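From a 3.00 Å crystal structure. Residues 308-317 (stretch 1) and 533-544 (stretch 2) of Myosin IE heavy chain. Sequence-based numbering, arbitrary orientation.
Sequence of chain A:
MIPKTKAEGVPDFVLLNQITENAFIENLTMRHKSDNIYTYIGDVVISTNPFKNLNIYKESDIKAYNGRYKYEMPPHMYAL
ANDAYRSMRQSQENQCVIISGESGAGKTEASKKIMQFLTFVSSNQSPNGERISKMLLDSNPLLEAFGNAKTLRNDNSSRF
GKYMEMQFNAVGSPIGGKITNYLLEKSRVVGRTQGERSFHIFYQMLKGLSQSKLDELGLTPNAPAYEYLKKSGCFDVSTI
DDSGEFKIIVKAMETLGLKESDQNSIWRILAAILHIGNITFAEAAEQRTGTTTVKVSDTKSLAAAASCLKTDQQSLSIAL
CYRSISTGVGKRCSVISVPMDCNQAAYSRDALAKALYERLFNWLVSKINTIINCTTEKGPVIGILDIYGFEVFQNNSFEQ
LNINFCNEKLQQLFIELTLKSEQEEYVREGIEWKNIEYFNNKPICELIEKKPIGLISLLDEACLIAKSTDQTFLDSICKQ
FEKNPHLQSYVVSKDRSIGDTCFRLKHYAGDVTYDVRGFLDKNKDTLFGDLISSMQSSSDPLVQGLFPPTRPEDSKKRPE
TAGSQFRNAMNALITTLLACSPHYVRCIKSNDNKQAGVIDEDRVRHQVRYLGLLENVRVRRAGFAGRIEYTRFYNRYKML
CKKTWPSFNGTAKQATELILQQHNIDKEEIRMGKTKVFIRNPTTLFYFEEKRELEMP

Stretch 1 308-317: CLKTDQQSLS
Stretch 2 533-544: SSMQSSSDPLVQ

Where two helix-turn-helix connections meet, backbone groups free at the turns often do the bonding, while side chains from the loops and flanking helices fill the space around them. Residues 308-317 and 533-544 of the myosin IE heavy chain illustrate this. Each stretch leaves one helix, crosses a short loop and enters another; the loops touch with the CA atoms of Thr 311 and Ser 538 4.6 Å apart, and farther along stretch 1 the CA atoms of Leu 316 and Ser 534 lie 5.9 Å apart, so the register runs antiparallel. The contact buries 482 Å², both sides summed.

Leu 309 (chi1 m, chi2 t) accepts through its O a very short hydrogen bond, 2.5 Å, from OG of Ser 538 (chi1 t), while its CD1 lies 3.7 Å from SD of Met 535 (chi1 m, chi2 m, chi3 93°) and its CD2 4.3 Å from CG2 of Val 543 (chi1 t), giving the polar link an apolar flank.

Lys 310 is the first residue after the helix to leave helical phi/psi, with positive phi (56/54). Its O receives the backbone N of Ser 539 at 3.1 Å (155°) and a CA-H...O contact from Ser 538 CA at 3.3 Å. The side chain (chi1 m, chi2 t, chi3 t, chi4 m) packs CD 3.7 Å from CB of Asp 540, then carries its charged end away.

Thr 311, extended at -136/171 with chi1 p, sets CG2 3.4 Å from CB of Ser 538 and 3.2 Å from O of Ser 534.

Asp 312 (chi1 t) caps the next helix: its OD2 accepts from Ser 315 N at 2.8 Å and Ser 315 OG at 2.9 Å. Asp 540 (chi1 t) mirrors this in stretch 2, its OD1 accepting a weak bond from Val 543 N at 3.3 Å. The new helix brings CA of Leu 316 (chi1 t, chi2 t) within 3.6 Å of OG of Ser 534 (chi1 t).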

# COMPACT_ATOMS: atom_id res chain seq x y z
N CYS A 308 24.13 -22.70 3.54
CA CYS A 308 23.92 -21.27 3.30
C CYS A 308 23.62 -20.52 4.59
O CYS A 308 24.11 -19.41 4.81
CB CYS A 308 22.77 -21.06 2.31
SG CYS A 308 23.00 -21.78 0.68
N LEU A 309 22.80 -21.12 5.44
CA LEU A 309 22.44 -20.49 6.70
C LEU A 309 23.60 -20.51 7.67
O LEU A 309 23.56 -19.85 8.71
CB LEU A 309 21.23 -21.19 7.32
CG LEU A 309 19.91 -20.99 6.57
CD1 LEU A 309 18.82 -21.80 7.22
CD2 LEU A 309 19.57 -19.53 6.54
N LYS A 310 24.63 -21.28 7.33
CA LYS A 310 25.82 -21.40 8.18
C LYS A 310 25.52 -21.87 9.60
O LYS A 310 25.92 -21.23 10.57
CB LYS A 310 26.58 -20.07 8.23
CG LYS A 310 27.20 -19.66 6.90
CD LYS A 310 28.15 -18.48 7.08
CE LYS A 310 28.65 -17.95 5.75
NZ LYS A 310 29.29 -19.01 4.93
N THR A 311 24.81 -23.00 9.72
CA THR A 311 24.46 -23.59 11.01
C THR A 311 24.71 -25.09 10.97
O THR A 311 24.97 -25.67 9.91
CB THR A 311 22.97 -23.38 11.38
OG1 THR A 311 22.15 -24.07 10.43
CG2 THR A 311 22.61 -21.92 11.38
N ASP A 312 24.60 -25.73 12.13
CA ASP A 312 24.80 -27.16 12.20
C ASP A 312 23.71 -27.93 11.47
O ASP A 312 22.55 -27.94 11.88
CB ASP A 312 24.85 -27.62 13.66
CG ASP A 312 24.95 -29.13 13.77
OD1 ASP A 312 25.85 -29.71 13.12
OD2 ASP A 312 24.14 -29.72 14.51
N GLN A 313 24.10 -28.59 10.40
CA GLN A 313 23.18 -29.37 9.60
C GLN A 313 22.28 -30.27 10.42
O GLN A 313 21.09 -30.43 10.12
CB GLN A 313 23.96 -30.21 8.60
CG GLN A 313 23.14 -31.23 7.86
CD GLN A 313 23.91 -31.86 6.73
OE1 GLN A 313 23.43 -32.81 6.10
NE2 GLN A 313 25.10 -31.34 6.45
N GLN A 314 22.83 -30.87 11.47
CA GLN A 314 22.07 -31.77 12.31
C GLN A 314 21.02 -31.03 13.13
O GLN A 314 19.83 -31.33 13.04
CB GLN A 314 23.00 -32.52 13.26
CG GLN A 314 24.15 -33.24 12.60
CD GLN A 314 25.39 -33.28 13.48
OE1 GLN A 314 25.35 -33.79 14.61
NE2 GLN A 314 26.49 -32.72 12.98
N SER A 315 21.47 -30.08 13.93
CA SER A 315 20.56 -29.30 14.77
C SER A 315 19.35 -28.86 13.96
O SER A 315 18.23 -28.88 14.45
CB SER A 315 21.26 -28.07 15.35
OG SER A 315 22.23 -28.44 16.31
N LEU A 316 19.60 -28.48 12.71
CA LEU A 316 18.54 -28.05 11.82
C LEU A 316 17.59 -29.22 11.60
O LEU A 316 16.40 -29.14 11.91
CB LEU A 316 19.11 -27.61 10.48
CG LEU A 316 18.34 -26.53 9.72
CD1 LEU A 316 18.80 -26.54 8.27
CD2 LEU A 316 16.84 -26.78 9.79
N SER A 317 18.12 -30.31 11.07
CA SER A 317 17.33 -31.50 10.82
C SER A 317 16.47 -31.88 12.01
O SER A 317 15.30 -32.22 11.86
CB SER A 317 18.24 -32.67 10.46
OG SER A 317 17.48 -33.86 10.32
N SER A 533 16.41 -20.95 17.79
CA SER A 533 17.74 -21.23 18.31
C SER A 533 18.66 -21.83 17.25
O SER A 533 19.85 -21.49 17.19
CB SER A 533 17.63 -22.18 19.50
OG SER A 533 16.99 -23.37 19.11
N SER A 534 18.12 -22.71 16.41
CA SER A 534 18.91 -23.32 15.34
C SER A 534 19.48 -22.27 14.37
O SER A 534 20.47 -22.51 13.68
CB SER A 534 18.05 -24.31 14.55
OG SER A 534 18.78 -24.84 13.45
N MET A 535 18.84 -21.10 14.34
CA MET A 535 19.28 -20.01 13.48
C MET A 535 20.25 -19.11 14.23
O MET A 535 21.26 -18.69 13.68
CB MET A 535 18.08 -19.19 13.02
CG MET A 535 17.11 -19.93 12.12
SD MET A 535 17.83 -20.45 10.54
CE MET A 535 18.37 -22.06 10.95
N GLN A 536 19.93 -18.82 15.49
CA GLN A 536 20.78 -17.96 16.31
C GLN A 536 22.16 -18.59 16.36
O GLN A 536 23.17 -17.90 16.45
CB GLN A 536 20.21 -17.83 17.71
CG GLN A 536 18.72 -17.59 17.71
CD GLN A 536 18.17 -17.24 19.06
OE1 GLN A 536 18.21 -16.08 19.48
NE2 GLN A 536 17.65 -18.23 19.77
N SER A 537 22.18 -19.92 16.29
CA SER A 537 23.42 -20.67 16.31
C SER A 537 24.23 -20.48 15.03
O SER A 537 25.30 -21.06 14.86
CB SER A 537 23.11 -22.15 16.49
OG SER A 537 22.33 -22.62 15.40
N SER A 538 23.73 -19.66 14.12
CA SER A 538 24.42 -19.40 12.86
C SER A 538 25.67 -18.55 13.08
O SER A 538 25.74 -17.78 14.03
CB SER A 538 23.49 -18.69 11.86
OG SER A 538 24.15 -18.43 10.63
N SER A 539 26.65 -18.71 12.19
CA SER A 539 27.88 -17.93 12.29
C SER A 539 27.81 -16.71 11.36
O SER A 539 28.59 -15.76 11.52
CB SER A 539 29.08 -18.80 11.92
OG SER A 539 28.97 -19.26 10.59
N ASP A 540 26.88 -16.72 10.41
CA ASP A 540 26.73 -15.59 9.49
C ASP A 540 26.16 -14.41 10.25
O ASP A 540 25.10 -14.51 10.86
CB ASP A 540 25.78 -15.94 8.32
CG ASP A 540 25.69 -14.82 7.28
OD1 ASP A 540 24.56 -14.44 6.89
OD2 ASP A 540 26.76 -14.32 6.86
N PRO A 541 26.88 -13.28 10.23
CA PRO A 541 26.43 -12.07 10.93
C PRO A 541 24.99 -11.67 10.59
O PRO A 541 24.28 -11.15 11.45
CB PRO A 541 27.45 -11.02 10.50
CG PRO A 541 27.86 -11.49 9.14
CD PRO A 541 28.03 -12.98 9.37
N LEU A 542 24.57 -11.93 9.35
CA LEU A 542 23.21 -11.59 8.93
C LEU A 542 22.19 -12.52 9.56
O LEU A 542 21.34 -12.09 10.33
CB LEU A 542 23.08 -11.67 7.41
CG LEU A 542 21.71 -11.24 6.85
CD1 LEU A 542 21.38 -9.82 7.29
CD2 LEU A 542 21.74 -11.32 5.33
N VAL A 543 22.29 -13.80 9.24
CA VAL A 543 21.38 -14.79 9.78
C VAL A 543 21.06 -14.49 11.23
O VAL A 543 19.94 -14.17 11.56
CB VAL A 543 21.96 -16.20 9.70
CG1 VAL A 543 21.01 -17.19 10.33
CG2 VAL A 543 22.23 -16.57 8.26
N GLN A 544 22.05 -14.60 12.10
CA GLN A 544 21.82 -14.36 13.51
C GLN A 544 21.26 -12.96 13.74
O GLN A 544 20.63 -12.70 14.76
CB GLN A 544 23.10 -14.55 14.31
CG GLN A 544 24.15 -13.50 14.06
CD GLN A 544 25.49 -13.90 14.63
OE1 GLN A 544 26.12 -14.84 14.15
NE2 GLN A 544 25.93 -13.21 15.68